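Local coordinates for extracellular matrix-binding protein EbhA (Staphylococcus aureus, PDB 2DGJ) that acts as a cell wall-associated adhesin that probably binds extracellular matrix, with a rod-like part made of a string of three-helix bundles, at the interface of chains A and B. Numbering follows the deposited sequence. Chains: chain A/B, hypothetical protein ebhA.

The interface of chains A and B. Residues chain A 31, 34-35, 38; chain B 187-188, 191-192.
Helix 27-46 of chain A and helix 180-196 of chain B run in broadly the same direction, and the CA atoms of A:Gln35 and B:Thr191 come within 6.6 Å. Both helices belong to FIVAR repeats of the three-helix-bundle rod. The patch has a twin with the chains exchanged. The crystal does not establish this pairing on the cell surface.

A:Gln35 reaches across with both ends of its amide. Its chain bends at chi2, and the amide lies beside B:Leu187. B:Thr191 OG1 donates a short hydrogen bond of 2.5 Å to A:Gln35 OE1. The hydroxyl lies in the carbonyl plane, on a lone pair. A:Gln35 NE2 gives a second bond, 3.1 Å long, to B:Asn188 OD1. This bond is fairly straight, 159° at the hydrogen, but the donor sits above the B:Asn188 carbonyl plane. The two amide planes are turned 47° apart. Together the bonds hold the amide across the contact and fit this way round.

B:Thr191 OG1 stands beside its own backbone N (chi1 -60°). B:Thr191 OG1 also makes a longer hydrogen bond, 3.2 Å, to B:Leu187 O from above that carbonyl's plane. The two acceptors may share its one hydrogen. In the apolar part, B:Leu187 CG lies 3.7 Å from A:Gln35 CD, and its CD2 branch touches the methyl CG2 of A:Thr31. The methyl A:Ala38 CB is 4.4 Å from B:Thr191 CG2 and B:Arg192 NE, a loose contact that still buries 42 Å² of the alanine.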
ATOM      1  N   THR A  31      13.416   6.647 -14.953  1.00 13.74           N
ATOM      2  CA  THR A  31      14.795   6.252 -15.207  1.00 13.47           C
ATOM      3  C   THR A  31      15.348   6.861 -16.493  1.00 13.31           C
ATOM      4  O   THR A  31      16.480   7.347 -16.521  1.00 13.26           O
ATOM      5  CB  THR A  31      14.919   4.716 -15.288  1.00 13.44           C
ATOM      6  OG1 THR A  31      14.601   4.144 -14.013  1.00 13.56           O
ATOM      7  CG2 THR A  31      16.326   4.314 -15.682  1.00 13.22           C
ATOM      8  N   ASP A  34      16.117  10.445 -15.844  1.00 13.54           N
ATOM      9  CA  ASP A  34      17.303  10.509 -15.004  1.00 13.99           C
ATOM     10  C   ASP A  34      18.579  10.221 -15.795  1.00 13.85           C
ATOM     11  O   ASP A  34      19.603  10.876 -15.606  1.00 13.78           O
ATOM     12  CB  ASP A  34      17.170   9.516 -13.849  1.00 14.76           C
ATOM     13  CG  ASP A  34      18.290   9.652 -12.834  1.00 15.76           C
ATOM     14  OD1 ASP A  34      18.516  10.782 -12.352  1.00 16.47           O
ATOM     15  OD2 ASP A  34      18.939   8.633 -12.514  1.00 16.62           O
ATOM     16  N   GLN A  35      18.510   9.244 -16.692  1.00 13.75           N
ATOM     17  CA  GLN A  35      19.666   8.882 -17.504  1.00 13.69           C
ATOM     18  C   GLN A  35      19.978   9.942 -18.551  1.00 13.73           C
ATOM     19  O   GLN A  35      21.125  10.078 -18.979  1.00 13.70           O
ATOM     20  CB  GLN A  35      19.442   7.526 -18.181  1.00 13.52           C
ATOM     21  CG  GLN A  35      19.418   6.360 -17.205  1.00 13.34           C
ATOM     22  CD  GLN A  35      20.629   6.356 -16.300  1.00 13.33           C
ATOM     23  OE1 GLN A  35      21.765   6.236 -16.760  1.00 13.23           O
ATOM     24  NE2 GLN A  35      20.392   6.497 -14.999  1.00 13.25           N
ATOM     25  N   ALA A  38      21.896  12.745 -16.665  1.00 15.20           N
ATOM     26  CA  ALA A  38      23.261  12.303 -16.410  1.00 15.61           C
ATOM     27  C   ALA A  38      24.067  12.404 -17.696  1.00 15.91           C
ATOM     28  O   ALA A  38      25.215  12.857 -17.694  1.00 16.01           O
ATOM     29  CB  ALA A  38      23.260  10.870 -15.895  1.00 15.44           C
TER
ATOM     30  N   LEU B 187      24.096   1.001 -14.372  1.00 14.44           N
ATOM     31  CA  LEU B 187      23.376   1.730 -15.412  1.00 14.28           C
ATOM     32  C   LEU B 187      23.956   3.135 -15.585  1.00 14.23           C
ATOM     33  O   LEU B 187      24.202   3.580 -16.710  1.00 14.12           O
ATOM     34  CB  LEU B 187      21.886   1.811 -15.057  1.00 14.23           C
ATOM     35  CG  LEU B 187      20.980   2.730 -15.884  1.00 14.27           C
ATOM     36  CD1 LEU B 187      21.207   2.521 -17.365  1.00 14.26           C
ATOM     37  CD2 LEU B 187      19.537   2.442 -15.526  1.00 14.28           C
ATOM     38  N   ASN B 188      24.173   3.827 -14.469  1.00 14.14           N
ATOM     39  CA  ASN B 188      24.739   5.170 -14.507  1.00 14.15           C
ATOM     40  C   ASN B 188      26.143   5.185 -15.099  1.00 14.00           C
ATOM     41  O   ASN B 188      26.530   6.148 -15.765  1.00 13.92           O
ATOM     42  CB  ASN B 188      24.774   5.776 -13.103  1.00 14.52           C
ATOM     43  CG  ASN B 188      23.431   6.323 -12.676  1.00 15.02           C
ATOM     44  OD1 ASN B 188      22.869   7.199 -13.339  1.00 15.36           O
ATOM     45  ND2 ASN B 188      22.907   5.815 -11.563  1.00 15.08           N
ATOM     46  N   THR B 191      25.870   4.993 -19.020  1.00 14.10           N
ATOM     47  CA  THR B 191      25.384   6.274 -19.515  1.00 14.24           C
ATOM     48  C   THR B 191      26.458   7.354 -19.450  1.00 14.47           C
ATOM     49  O   THR B 191      26.708   8.045 -20.434  1.00 14.46           O
ATOM     50  CB  THR B 191      24.155   6.746 -18.717  1.00 14.11           C
ATOM     51  OG1 THR B 191      23.108   5.773 -18.834  1.00 13.92           O
ATOM     52  CG2 THR B 191      23.658   8.086 -19.245  1.00 13.99           C
ATOM     53  N   ARG B 192      27.093   7.496 -18.292  1.00 14.83           N
ATOM     54  CA  ARG B 192      28.133   8.503 -18.122  1.00 15.25           C
ATOM     55  C   ARG B 192      29.361   8.238 -18.982  1.00 15.24           C
ATOM     56  O   ARG B 192      29.944   9.165 -19.550  1.00 15.12           O
ATOM     57  CB  ARG B 192      28.541   8.585 -16.653  1.00 15.81           C
ATOM     58  CG  ARG B 192      27.524   9.307 -15.788  1.00 16.83           C
ATOM     59  CD  ARG B 192      27.813   9.139 -14.305  1.00 17.65           C
ATOM     60  NE  ARG B 192      26.800   9.796 -13.482  1.00 18.43           N
ATOM     61  CZ  ARG B 192      26.552   9.491 -12.212  1.00 18.83           C
ATOM     62  NH1 ARG B 192      27.243   8.537 -11.603  1.00 19.07           N
ATOM     63  NH2 ARG B 192      25.602  10.137 -11.549  1.00 19.10           N
TER